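Local coordinates for protein uncharacterized oxidoreductase yvaA (Bacillus subtilis subsp. subtilis, PDB 3GDO) that catalyses the reversible, strictly NADPH-dependent reduction of scyllo-inosose to scyllo-inositol, at residues G173-L178 with R331-A336; S180-Q185 with A224-G229; N199-R204 with V210-L215. All coordinates share one frame; numbering follows the deposited sequence.

Interaction 1: G173-L178 with R331-A336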
ATOM      1  N   GLY B 173       8.799  -1.700  19.872  1.00 36.51           N
ATOM      2  CA  GLY B 173       7.847  -1.178  18.872  1.00 34.48           C
ATOM      3  C   GLY B 173       7.695  -2.144  17.711  1.00 33.25           C
ATOM      4  O   GLY B 173       8.429  -3.148  17.616  1.00 32.22           O
ATOM      5  N   THR B 174       6.783  -1.831  16.790  1.00 31.17           N
ATOM      6  CA  THR B 174       6.387  -2.840  15.816  1.00 29.88           C
ATOM      7  C   THR B 174       7.330  -2.943  14.599  1.00 28.96           C
ATOM      8  O   THR B 174       7.289  -3.951  13.902  1.00 29.44           O
ATOM      9  CB  THR B 174       4.983  -2.567  15.275  1.00 29.11           C
ATOM     10  OG1 THR B 174       4.964  -1.213  14.826  1.00 26.77           O
ATOM     11  CG2 THR B 174       3.864  -2.851  16.361  1.00 28.00           C
ATOM     12  N   LEU B 175       8.123  -1.922  14.313  1.00 28.78           N
ATOM     13  CA  LEU B 175       9.087  -2.013  13.212  1.00 29.96           C
ATOM     14  C   LEU B 175      10.204  -3.036  13.545  1.00 29.90           C
ATOM     15  O   LEU B 175      10.550  -3.904  12.728  1.00 30.31           O
ATOM     16  CB  LEU B 175       9.673  -0.620  12.870  1.00 30.18           C
ATOM     17  CG  LEU B 175      10.796  -0.563  11.834  1.00 31.91           C
ATOM     18  CD1 LEU B 175      10.351  -1.123  10.452  1.00 29.03           C
ATOM     19  CD2 LEU B 175      11.395   0.862  11.720  1.00 31.20           C
ATOM     20  N   TYR B 176      10.749  -2.959  14.762  1.00 30.71           N
ATOM     21  CA  TYR B 176      11.657  -4.017  15.233  1.00 31.25           C
ATOM     22  C   TYR B 176      10.964  -5.368  15.347  1.00 32.26           C
ATOM     23  O   TYR B 176      11.484  -6.384  14.887  1.00 31.70           O
ATOM     24  CB  TYR B 176      12.234  -3.679  16.599  1.00 31.75           C
ATOM     25  CG  TYR B 176      13.398  -2.712  16.530  1.00 30.84           C
ATOM     26  CD1 TYR B 176      13.226  -1.361  16.839  1.00 30.16           C
ATOM     27  CD2 TYR B 176      14.654  -3.165  16.169  1.00 29.47           C
ATOM     28  CE1 TYR B 176      14.321  -0.475  16.803  1.00 31.65           C
ATOM     29  CE2 TYR B 176      15.755  -2.294  16.111  1.00 32.94           C
ATOM     30  CZ  TYR B 176      15.582  -0.965  16.427  1.00 32.36           C
ATOM     31  OH  TYR B 176      16.684  -0.122  16.355  1.00 32.32           O
ATOM     32  N   ASP B 177       9.790  -5.389  15.942  1.00 31.20           N
ATOM     33  CA  ASP B 177       9.176  -6.664  16.251  1.00 33.39           C
ATOM     34  C   ASP B 177       8.540  -7.362  15.028  1.00 32.67           C
ATOM     35  O   ASP B 177       8.705  -8.566  14.840  1.00 33.89           O
ATOM     36  CB  ASP B 177       8.143  -6.491  17.340  1.00 34.79           C
ATOM     37  CG  ASP B 177       7.565  -7.802  17.775  1.00 39.42           C
ATOM     38  OD1 ASP B 177       8.269  -8.840  17.694  1.00 48.08           O
ATOM     39  OD2 ASP B 177       6.411  -7.824  18.208  1.00 45.79           O
ATOM     40  N   LEU B 178       7.863  -6.612  14.179  1.00 32.00           N
ATOM     41  CA  LEU B 178       7.142  -7.200  13.033  1.00 31.46           C
ATOM     42  C   LEU B 178       7.818  -6.835  11.739  1.00 30.98           C
ATOM     43  O   LEU B 178       7.991  -7.692  10.864  1.00 31.31           O
ATOM     44  CB  LEU B 178       5.677  -6.712  12.990  1.00 31.48           C
ATOM     45  CG  LEU B 178       4.793  -6.882  14.240  1.00 32.54           C
ATOM     46  CD1 LEU B 178       3.342  -6.499  13.882  1.00 32.84           C
ATOM     47  CD2 LEU B 178       4.826  -8.228  14.875  1.00 31.24           C
ATOM     48  N   ARG B 331      20.260  -2.580   9.691  1.00 31.96           N
ATOM     49  CA  ARG B 331      20.657  -1.458   8.851  1.00 32.56           C
ATOM     50  C   ARG B 331      19.442  -0.796   8.182  1.00 31.79           C
ATOM     51  O   ARG B 331      19.356   0.436   8.095  1.00 29.88           O
ATOM     52  CB  ARG B 331      21.634  -1.931   7.762  1.00 32.77           C
ATOM     53  CG  ARG B 331      23.065  -2.141   8.271  1.00 37.52           C
ATOM     54  CD  ARG B 331      24.090  -1.833   7.183  1.00 46.22           C
ATOM     55  NE  ARG B 331      24.744  -3.065   6.775  1.00 52.93           N
ATOM     56  CZ  ARG B 331      25.836  -3.554   7.364  1.00 55.37           C
ATOM     57  NH1 ARG B 331      26.395  -2.895   8.384  1.00 56.34           N
ATOM     58  NH2 ARG B 331      26.362  -4.711   6.941  1.00 55.55           N
ATOM     59  N   ILE B 332      18.501  -1.620   7.703  1.00 29.89           N
ATOM     60  CA  ILE B 332      17.317  -1.051   7.048  1.00 29.65           C
ATOM     61  C   ILE B 332      16.457  -0.384   8.091  1.00 29.72           C
ATOM     62  O   ILE B 332      15.920   0.689   7.831  1.00 30.29           O
ATOM     63  CB  ILE B 332      16.463  -2.123   6.322  1.00 30.28           C
ATOM     64  CG1 ILE B 332      17.253  -2.725   5.174  1.00 29.23           C
ATOM     65  CG2 ILE B 332      15.084  -1.502   5.804  1.00 29.24           C
ATOM     66  CD1 ILE B 332      17.689  -1.706   4.144  1.00 27.75           C
ATOM     67  N   ILE B 333      16.330  -1.015   9.271  1.00 30.26           N
ATOM     68  CA  ILE B 333      15.519  -0.450  10.362  1.00 30.61           C
ATOM     69  C   ILE B 333      16.050   0.930  10.811  1.00 31.42           C
ATOM     70  O   ILE B 333      15.271   1.871  10.939  1.00 30.93           O
ATOM     71  CB  ILE B 333      15.381  -1.434  11.538  1.00 29.85           C
ATOM     72  CG1 ILE B 333      14.457  -2.591  11.134  1.00 30.29           C
ATOM     73  CG2 ILE B 333      14.795  -0.781  12.732  1.00 29.65           C
ATOM     74  CD1 ILE B 333      14.428  -3.669  12.160  1.00 31.29           C
ATOM     75  N   GLU B 334      17.372   1.063  10.968  1.00 32.13           N
ATOM     76  CA  GLU B 334      17.975   2.344  11.394  1.00 33.39           C
ATOM     77  C   GLU B 334      17.828   3.429  10.361  1.00 32.34           C
ATOM     78  O   GLU B 334      17.579   4.593  10.698  1.00 34.22           O
ATOM     79  CB  GLU B 334      19.473   2.172  11.774  1.00 34.13           C
ATOM     80  CG  GLU B 334      19.684   1.514  13.152  1.00 37.20           C
ATOM     81  CD  GLU B 334      21.177   1.525  13.640  1.00 43.69           C
ATOM     82  OE1 GLU B 334      21.499   2.271  14.594  1.00 47.44           O
ATOM     83  OE2 GLU B 334      22.015   0.786  13.076  1.00 44.12           O
ATOM     84  N   ALA B 335      17.949   3.056   9.097  1.00 32.28           N
ATOM     85  CA  ALA B 335      17.772   4.017   7.996  1.00 32.28           C
ATOM     86  C   ALA B 335      16.310   4.501   7.869  1.00 31.73           C
ATOM     87  O   ALA B 335      16.054   5.666   7.584  1.00 30.79           O
ATOM     88  CB  ALA B 335      18.255   3.420   6.655  1.00 31.64           C
ATOM     89  N   ALA B 336      15.372   3.586   8.074  1.00 31.70           N
ATOM     90  CA  ALA B 336      13.938   3.945   8.176  1.00 31.59           C
ATOM     91  C   ALA B 336      13.690   4.953   9.287  1.00 31.50           C
ATOM     92  O   ALA B 336      12.949   5.916   9.092  1.00 31.80           O
ATOM     93  CB  ALA B 336      13.084   2.692   8.436  1.00 30.87           C
TER
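L175 meets I333 and A336, and Y176 meets I333, from the first turn of helix 174-190, whose segment 174-178 runs nearly antiparallel to segment 331-336 of helix 323-342 (162° between directions, axes 10.7 Å apart). L175 points at the second helix, and its CD2 methyl does the touching: it lies 3.9 Å from I333 CG2 and 4.1 Å from A336 CB, so one branch bridges two residues of 331-336 that lie three positions apart. The L175 and I333 chains run alongside each other, pointing opposite ways. In Y176, CG stands anti to the carbonyl carbon (chi1 -80°), and the ring reaches over to the second helix and lays one face against I333 CG2, which is offset to the rim. That CG2 methyl of I333 is 3.9 Å from the Y176 ring centroid and 17° off the normal, which meets the geometry of a CH-pi contact. I333 CD1 adds a flank contact, 4.0 Å from Y176 CD2. The phenol oxygen is hydrogen-bonded to the backbone O of A100. With an alanine here, the I333 CG2 methyl is likely to lose its aromatic cover and A100 O its phenol partner. No hydrogen bond spans the two segments, and all four touching residues are buried; the contact is therefore held by apolar packing and one CH-pi interaction, and the phenol OH of Y176 finds its partner outside them.

Interaction 2: S180-Q185 with A224-G229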
ATOM      1  N   SER B 180      10.833  -6.330  11.094  1.00 29.52           N
ATOM      2  CA  SER B 180      12.059  -7.109  10.896  1.00 30.11           C
ATOM      3  C   SER B 180      11.802  -8.369  10.060  1.00 29.93           C
ATOM      4  O   SER B 180      12.560  -8.689   9.151  1.00 31.13           O
ATOM      5  CB  SER B 180      12.781  -7.397  12.234  1.00 29.99           C
ATOM      6  OG  SER B 180      12.016  -8.209  13.092  1.00 31.13           O
ATOM      7  N   HIS B 181      10.689  -9.037  10.303  1.00 29.88           N
ATOM      8  CA  HIS B 181      10.347 -10.244   9.538  1.00 29.57           C
ATOM      9  C   HIS B 181      10.155 -10.007   8.027  1.00 29.53           C
ATOM     10  O   HIS B 181      10.572 -10.832   7.207  1.00 30.20           O
ATOM     11  CB  HIS B 181       9.058 -10.850  10.065  1.00 29.79           C
ATOM     12  CG  HIS B 181       9.178 -11.479  11.414  1.00 32.72           C
ATOM     13  ND1 HIS B 181       9.991 -12.566  11.664  1.00 34.77           N
ATOM     14  CD2 HIS B 181       8.551 -11.198  12.583  1.00 31.75           C
ATOM     15  CE1 HIS B 181       9.859 -12.928  12.931  1.00 33.95           C
ATOM     16  NE2 HIS B 181       9.009 -12.098  13.515  1.00 35.66           N
ATOM     17  N   ILE B 182       9.463  -8.932   7.660  1.00 28.44           N
ATOM     18  CA  ILE B 182       9.125  -8.730   6.247  1.00 28.58           C
ATOM     19  C   ILE B 182      10.247  -8.001   5.503  1.00 29.52           C
ATOM     20  O   ILE B 182      10.397  -8.141   4.290  1.00 28.98           O
ATOM     21  CB  ILE B 182       7.700  -8.074   6.084  1.00 30.52           C
ATOM     22  CG1 ILE B 182       7.600  -6.722   6.809  1.00 25.29           C
ATOM     23  CG2 ILE B 182       6.622  -9.025   6.643  1.00 26.51           C
ATOM     24  CD1 ILE B 182       6.285  -5.920   6.406  1.00 28.61           C
ATOM     25  N   ILE B 183      11.068  -7.264   6.266  1.00 30.20           N
ATOM     26  CA  ILE B 183      12.319  -6.713   5.769  1.00 31.15           C
ATOM     27  C   ILE B 183      13.288  -7.860   5.409  1.00 31.35           C
ATOM     28  O   ILE B 183      13.907  -7.854   4.341  1.00 32.00           O
ATOM     29  CB  ILE B 183      12.951  -5.777   6.811  1.00 30.63           C
ATOM     30  CG1 ILE B 183      12.173  -4.461   6.883  1.00 31.32           C
ATOM     31  CG2 ILE B 183      14.455  -5.492   6.496  1.00 32.45           C
ATOM     32  CD1 ILE B 183      12.579  -3.575   8.120  1.00 29.69           C
ATOM     33  N   ASP B 184      13.393  -8.854   6.278  1.00 31.41           N
ATOM     34  CA  ASP B 184      14.318  -9.971   6.051  1.00 32.12           C
ATOM     35  C   ASP B 184      13.928 -10.695   4.768  1.00 32.75           C
ATOM     36  O   ASP B 184      14.799 -11.075   3.933  1.00 32.66           O
ATOM     37  CB  ASP B 184      14.316 -10.960   7.243  1.00 31.94           C
ATOM     38  CG  ASP B 184      15.200 -12.208   6.987  1.00 34.04           C
ATOM     39  OD1 ASP B 184      16.441 -12.067   7.005  1.00 30.35           O
ATOM     40  OD2 ASP B 184      14.658 -13.340   6.766  1.00 34.91           O
ATOM     41  N   GLN B 185      12.619 -10.885   4.604  1.00 32.31           N
ATOM     42  CA  GLN B 185      12.099 -11.583   3.432  1.00 30.82           C
ATOM     43  C   GLN B 185      12.482 -10.816   2.173  1.00 30.95           C
ATOM     44  O   GLN B 185      12.946 -11.403   1.179  1.00 28.24           O
ATOM     45  CB  GLN B 185      10.589 -11.703   3.528  1.00 29.91           C
ATOM     46  CG  GLN B 185      10.145 -12.759   4.537  1.00 31.70           C
ATOM     47  CD  GLN B 185       8.630 -12.957   4.599  1.00 32.79           C
ATOM     48  OE1 GLN B 185       7.858 -12.104   4.179  1.00 32.86           O
ATOM     49  NE2 GLN B 185       8.210 -14.096   5.113  1.00 31.94           N
ATOM     50  N   ALA B 224       9.804  -1.748  -3.302  1.00 28.81           N
ATOM     51  CA  ALA B 224       9.367  -2.693  -2.271  1.00 28.92           C
ATOM     52  C   ALA B 224       8.754  -1.820  -1.207  1.00 29.42           C
ATOM     53  O   ALA B 224       9.402  -0.849  -0.758  1.00 27.76           O
ATOM     54  CB  ALA B 224      10.554  -3.504  -1.709  1.00 28.16           C
ATOM     55  N   ILE B 225       7.504  -2.121  -0.824  1.00 29.30           N
ATOM     56  CA  ILE B 225       6.776  -1.241   0.093  1.00 28.91           C
ATOM     57  C   ILE B 225       6.388  -2.113   1.279  1.00 28.66           C
ATOM     58  O   ILE B 225       5.702  -3.116   1.077  1.00 27.81           O
ATOM     59  CB  ILE B 225       5.464  -0.670  -0.537  1.00 29.49           C
ATOM     60  CG1 ILE B 225       5.674   0.064  -1.878  1.00 31.77           C
ATOM     61  CG2 ILE B 225       4.634   0.129   0.522  1.00 31.36           C
ATOM     62  CD1 ILE B 225       6.618   1.185  -1.884  1.00 36.23           C
ATOM     63  N   LEU B 226       6.797  -1.742   2.496  1.00 27.12           N
ATOM     64  CA  LEU B 226       6.562  -2.604   3.669  1.00 28.32           C
ATOM     65  C   LEU B 226       5.928  -1.759   4.737  1.00 28.33           C
ATOM     66  O   LEU B 226       6.464  -0.694   5.097  1.00 27.97           O
ATOM     67  CB  LEU B 226       7.864  -3.197   4.217  1.00 27.46           C
ATOM     68  CG  LEU B 226       8.745  -3.928   3.213  1.00 30.12           C
ATOM     69  CD1 LEU B 226      10.158  -4.107   3.804  1.00 29.56           C
ATOM     70  CD2 LEU B 226       8.125  -5.268   2.853  1.00 30.21           C
ATOM     71  N   TYR B 227       4.751  -2.193   5.196  1.00 27.95           N
ATOM     72  CA  TYR B 227       3.970  -1.336   6.068  1.00 27.81           C
ATOM     73  C   TYR B 227       3.141  -2.137   7.029  1.00 27.27           C
ATOM     74  O   TYR B 227       2.866  -3.330   6.803  1.00 25.76           O
ATOM     75  CB  TYR B 227       3.116  -0.355   5.249  1.00 29.24           C
ATOM     76  CG  TYR B 227       2.012  -0.979   4.444  1.00 34.10           C
ATOM     77  CD1 TYR B 227       0.730  -1.124   4.994  1.00 36.06           C
ATOM     78  CD2 TYR B 227       2.244  -1.431   3.113  1.00 37.79           C
ATOM     79  CE1 TYR B 227      -0.289  -1.683   4.263  1.00 40.21           C
ATOM     80  CE2 TYR B 227       1.201  -2.009   2.361  1.00 40.21           C
ATOM     81  CZ  TYR B 227      -0.065  -2.120   2.948  1.00 39.50           C
ATOM     82  OH  TYR B 227      -1.126  -2.672   2.259  1.00 43.27           O
ATOM     83  N   GLY B 228       2.725  -1.477   8.090  1.00 25.75           N
ATOM     84  CA  GLY B 228       2.069  -2.142   9.202  1.00 27.90           C
ATOM     85  C   GLY B 228       1.437  -1.097  10.090  1.00 29.39           C
ATOM     86  O   GLY B 228       2.088  -0.090  10.424  1.00 30.32           O
ATOM     87  N   GLY B 229       0.167  -1.302  10.431  1.00 29.71           N
ATOM     88  CA  GLY B 229      -0.466  -0.502  11.513  1.00 28.97           C
ATOM     89  C   GLY B 229      -1.038  -1.306  12.663  1.00 28.88           C
ATOM     90  O   GLY B 229      -1.146  -2.552  12.595  1.00 28.39           O
TER
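L226, with the most surface buried here, points from strand 222-228 at helix 174-190 and meets two consecutive isoleucines with different parts of its side chain. I182 is met by L226 CB, 3.8 Å from I182 CD1, and by the L226 CD2 branch, 4.1 Å from the same methyl; the two chains lie flank to flank, oppositely directed. The other L226 branch, CD1, lies 3.7 Å from I183 CG1, and the I183 chain is roughly perpendicular to that of L226. The reach of I182 follows from its torsions: CG1 lies between the backbone N and the carbonyl carbon (chi1 58°), and an extended chi2 of 168° carries CD1 to the strand, within 4.2 Å of Y227 N. Y227 itself points to the opposite side of the sheet, where it packs on Q150 of the second subunit. Helix and strand segments run almost antiparallel, 167° between directions, with axes 9.1 Å apart. Such a layer of helix laid on one face of an open sheet, joined mainly by aliphatic side chains, is typical of the C-terminal alpha/beta domain of Gfo/Idh/MocA oxidoreductases, whose opposite sheet face here meets the partner subunit.

Interaction 3: N199-R204 with V210-L215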
ATOM      1  N   ASN B 199       8.127   6.405   7.096  1.00 32.93           N
ATOM      2  CA  ASN B 199       7.439   7.084   8.169  1.00 33.42           C
ATOM      3  C   ASN B 199       7.260   6.060   9.289  1.00 34.12           C
ATOM      4  O   ASN B 199       6.724   4.951   9.083  1.00 33.51           O
ATOM      5  CB  ASN B 199       6.104   7.670   7.678  1.00 33.12           C
ATOM      6  CG  ASN B 199       5.370   8.469   8.759  1.00 36.94           C
ATOM      7  OD1 ASN B 199       5.997   9.196   9.550  1.00 36.83           O
ATOM      8  ND2 ASN B 199       4.037   8.321   8.817  1.00 37.34           N
ATOM      9  N   VAL B 200       7.736   6.405  10.476  1.00 34.26           N
ATOM     10  CA  VAL B 200       7.687   5.475  11.594  1.00 35.62           C
ATOM     11  C   VAL B 200       7.114   6.300  12.764  1.00 36.65           C
ATOM     12  O   VAL B 200       7.657   7.362  13.103  1.00 36.62           O
ATOM     13  CB  VAL B 200       9.113   4.861  11.859  1.00 35.96           C
ATOM     14  CG1 VAL B 200       9.138   3.945  13.033  1.00 37.03           C
ATOM     15  CG2 VAL B 200       9.623   4.086  10.607  1.00 35.56           C
ATOM     16  N   MET B 201       5.993   5.847  13.318  1.00 36.76           N
ATOM     17  CA  MET B 201       5.260   6.632  14.304  1.00 37.41           C
ATOM     18  C   MET B 201       4.445   5.773  15.247  1.00 38.15           C
ATOM     19  O   MET B 201       4.330   4.532  15.106  1.00 37.65           O
ATOM     20  CB  MET B 201       4.351   7.716  13.645  1.00 37.65           C
ATOM     21  CG  MET B 201       3.028   7.208  12.940  1.00 37.51           C
ATOM     22  SD  MET B 201       1.883   8.462  12.199  1.00 39.90           S
ATOM     23  CE  MET B 201       2.936   9.560  11.400  1.00 33.79           C
ATOM     24  N   ALA B 202       3.882   6.486  16.220  1.00 39.47           N
ATOM     25  CA  ALA B 202       2.883   5.999  17.164  1.00 40.71           C
ATOM     26  C   ALA B 202       1.541   6.665  16.810  1.00 41.29           C
ATOM     27  O   ALA B 202       1.336   7.848  17.055  1.00 41.85           O
ATOM     28  CB  ALA B 202       3.309   6.357  18.564  1.00 40.03           C
ATOM     29  N   GLN B 203       0.646   5.897  16.205  1.00 42.30           N
ATOM     30  CA  GLN B 203      -0.725   6.319  15.990  1.00 42.73           C
ATOM     31  C   GLN B 203      -1.619   6.310  17.221  1.00 43.69           C
ATOM     32  O   GLN B 203      -2.530   7.123  17.326  1.00 43.63           O
ATOM     33  CB  GLN B 203      -1.382   5.429  14.945  1.00 42.25           C
ATOM     34  CG  GLN B 203      -1.412   6.067  13.607  1.00 39.45           C
ATOM     35  CD  GLN B 203      -2.006   5.176  12.539  1.00 35.52           C
ATOM     36  OE1 GLN B 203      -2.080   3.942  12.679  1.00 34.27           O
ATOM     37  NE2 GLN B 203      -2.422   5.803  11.455  1.00 32.79           N
ATOM     38  N   ARG B 204      -1.413   5.349  18.111  1.00 45.05           N
ATOM     39  CA  ARG B 204      -2.384   5.131  19.179  1.00 46.92           C
ATOM     40  C   ARG B 204      -2.353   6.249  20.219  1.00 49.02           C
ATOM     41  O   ARG B 204      -1.317   6.909  20.423  1.00 47.96           O
ATOM     42  CB  ARG B 204      -2.234   3.755  19.810  1.00 45.67           C
ATOM     43  CG  ARG B 204      -2.738   2.650  18.896  1.00 45.09           C
ATOM     44  CD  ARG B 204      -2.387   1.287  19.445  1.00 44.91           C
ATOM     45  NE  ARG B 204      -0.959   1.162  19.740  1.00 43.60           N
ATOM     46  CZ  ARG B 204      -0.411   0.124  20.363  1.00 41.76           C
ATOM     47  NH1 ARG B 204      -1.162  -0.903  20.757  1.00 42.81           N
ATOM     48  NH2 ARG B 204       0.884   0.121  20.612  1.00 38.60           N
ATOM     49  N   VAL B 210       6.819   2.843  18.781  1.00 38.50           N
ATOM     50  CA  VAL B 210       6.338   2.752  17.430  1.00 35.32           C
ATOM     51  C   VAL B 210       5.226   1.711  17.314  1.00 33.77           C
ATOM     52  O   VAL B 210       5.352   0.596  17.812  1.00 30.78           O
ATOM     53  CB  VAL B 210       7.501   2.367  16.487  1.00 36.27           C
ATOM     54  CG1 VAL B 210       6.958   2.017  15.093  1.00 33.76           C
ATOM     55  CG2 VAL B 210       8.562   3.526  16.467  1.00 35.64           C
ATOM     56  N   ASP B 211       4.157   2.077  16.615  1.00 33.13           N
ATOM     57  CA  ASP B 211       3.043   1.136  16.340  1.00 32.09           C
ATOM     58  C   ASP B 211       2.535   1.220  14.878  1.00 31.17           C
ATOM     59  O   ASP B 211       1.586   0.511  14.458  1.00 30.47           O
ATOM     60  CB  ASP B 211       1.903   1.322  17.380  1.00 32.52           C
ATOM     61  CG  ASP B 211       1.167   2.666  17.239  1.00 34.68           C
ATOM     62  OD1 ASP B 211       1.164   3.271  16.136  1.00 34.23           O
ATOM     63  OD2 ASP B 211       0.557   3.117  18.253  1.00 32.50           O
ATOM     64  N   TYR B 212       3.224   2.050  14.109  1.00 29.60           N
ATOM     65  CA  TYR B 212       2.956   2.253  12.706  1.00 29.51           C
ATOM     66  C   TYR B 212       4.263   2.450  11.938  1.00 28.70           C
ATOM     67  O   TYR B 212       5.132   3.248  12.336  1.00 28.13           O
ATOM     68  CB  TYR B 212       2.042   3.487  12.537  1.00 28.71           C
ATOM     69  CG  TYR B 212       1.784   3.867  11.108  1.00 28.98           C
ATOM     70  CD1 TYR B 212       0.580   3.528  10.478  1.00 30.08           C
ATOM     71  CD2 TYR B 212       2.754   4.545  10.365  1.00 28.68           C
ATOM     72  CE1 TYR B 212       0.344   3.870   9.133  1.00 29.57           C
ATOM     73  CE2 TYR B 212       2.566   4.861   9.046  1.00 27.04           C
ATOM     74  CZ  TYR B 212       1.355   4.511   8.424  1.00 30.56           C
ATOM     75  OH  TYR B 212       1.163   4.889   7.133  1.00 28.99           O
ATOM     76  N   PHE B 213       4.392   1.758  10.811  1.00 28.65           N
ATOM     77  CA  PHE B 213       5.512   2.012   9.913  1.00 27.77           C
ATOM     78  C   PHE B 213       5.075   1.822   8.477  1.00 27.87           C
ATOM     79  O   PHE B 213       4.249   0.928   8.138  1.00 27.13           O
ATOM     80  CB  PHE B 213       6.731   1.099  10.246  1.00 27.73           C
ATOM     81  CG  PHE B 213       6.451  -0.367  10.059  1.00 27.05           C
ATOM     82  CD1 PHE B 213       6.556  -0.961   8.789  1.00 27.85           C
ATOM     83  CD2 PHE B 213       6.055  -1.151  11.123  1.00 23.89           C
ATOM     84  CE1 PHE B 213       6.257  -2.302   8.612  1.00 25.68           C
ATOM     85  CE2 PHE B 213       5.734  -2.477  10.948  1.00 26.56           C
ATOM     86  CZ  PHE B 213       5.865  -3.067   9.688  1.00 25.87           C
ATOM     87  N   HIS B 214       5.663   2.644   7.636  1.00 26.51           N
ATOM     88  CA  HIS B 214       5.509   2.532   6.205  1.00 27.44           C
ATOM     89  C   HIS B 214       6.899   2.747   5.563  1.00 27.73           C
ATOM     90  O   HIS B 214       7.454   3.844   5.627  1.00 28.20           O
ATOM     91  CB  HIS B 214       4.541   3.621   5.708  1.00 26.98           C
ATOM     92  CG  HIS B 214       4.106   3.388   4.309  1.00 29.53           C
ATOM     93  ND1 HIS B 214       4.911   3.684   3.219  1.00 30.47           N
ATOM     94  CD2 HIS B 214       2.996   2.777   3.816  1.00 29.19           C
ATOM     95  CE1 HIS B 214       4.283   3.313   2.112  1.00 32.47           C
ATOM     96  NE2 HIS B 214       3.129   2.749   2.447  1.00 28.71           N
ATOM     97  N   LEU B 215       7.476   1.717   4.978  1.00 28.23           N
ATOM     98  CA  LEU B 215       8.814   1.853   4.400  1.00 28.62           C
ATOM     99  C   LEU B 215       8.788   1.632   2.899  1.00 29.35           C
ATOM    100  O   LEU B 215       8.106   0.725   2.419  1.00 28.88           O
ATOM    101  CB  LEU B 215       9.763   0.795   5.006  1.00 29.06           C
ATOM    102  CG  LEU B 215      10.537   1.039   6.297  1.00 28.51           C
ATOM    103  CD1 LEU B 215       9.593   1.320   7.479  1.00 30.47           C
ATOM    104  CD2 LEU B 215      11.368  -0.215   6.572  1.00 29.61           C
TER
HETATM  105  O   HOH W   1       2.835   6.901   6.400  1.00 30.09           O
HETATM  106  O   HOH W   2      -0.967   2.042  14.463  1.00 29.27           O
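The beta hairpin of strands 195-201 and 212-219 is joined here near its connecting loop, in antiparallel register with the strand segments 173° apart in direction. N199 and H214 form a hydrogen-bonded pair through both backbone N-H groups, V200 and F213 a non-hydrogen-bonded pair, and M201 and Y212 another hydrogen-bonded pair. M201 O accepts from Y212 N and also from D211 N, both at 2.9 Å and from opposite faces of its carbonyl plane; with D211 and Y212 both facing M201, this is a classic beta bulge. The D211 carboxylate then ties down the turning chain. Its OD1 takes Q203 N at 2.7 Å on the syn side, while OD2 receives R204 N through its syn lone pair and R204 NE at 2.9 Å from above the carboxylate plane. That last bond is a salt bridge; OD2 lies at the edge of the guanidinium, and the two planes stand 71° apart. R204 NH1 turns elsewhere, to R157 O. Around the Y212 ring, M201 CG comes 3.7 Å from Y212 CD2, with SD 4.9 Å from the centroid in an oblique Met-aromatic contact. Q203 OE1 approaches Y212 CD1 obliquely at 3.5 Å, while Q203 NE2 bonds K221 O of the second subunit. A water links Y212 OH and N199 ND2. On the face opposite N199, M201, Y212 and H214, where V200 and F213 project, V200 CG1 meets V210 CG2 at 3.5 Å. H214 meets H214 of the second subunit, rings about 35° apart. The whole is typical of a bulged antiparallel hairpin, set in the mixed sheet of the C-terminal domain and turned toward the dimer partner.

The three contacts lie side by side in the C-terminal alpha/beta domain: helix on helix, helix on sheet, strand on strand. Interactions 1 and 2 share helix 174-190, their centres about 9 Å apart; I183 joins them, its CD1 lying 3.7 Å from I333 CG1. Interaction 3 continues the sheet of interaction 2, with probable hydrogen bonds between L226 O and L215 N (2.6 Å) and between G228 N and F213 O (2.8 Å). The start of helix 174-190 meets the hairpin through a probable hydrogen bond, T174 N to V210 O at 3.0 Å; from helix 323-342, A336 CB lies 3.7 Å from L215 CG. Interactions 2 and 3 both reach the second subunit.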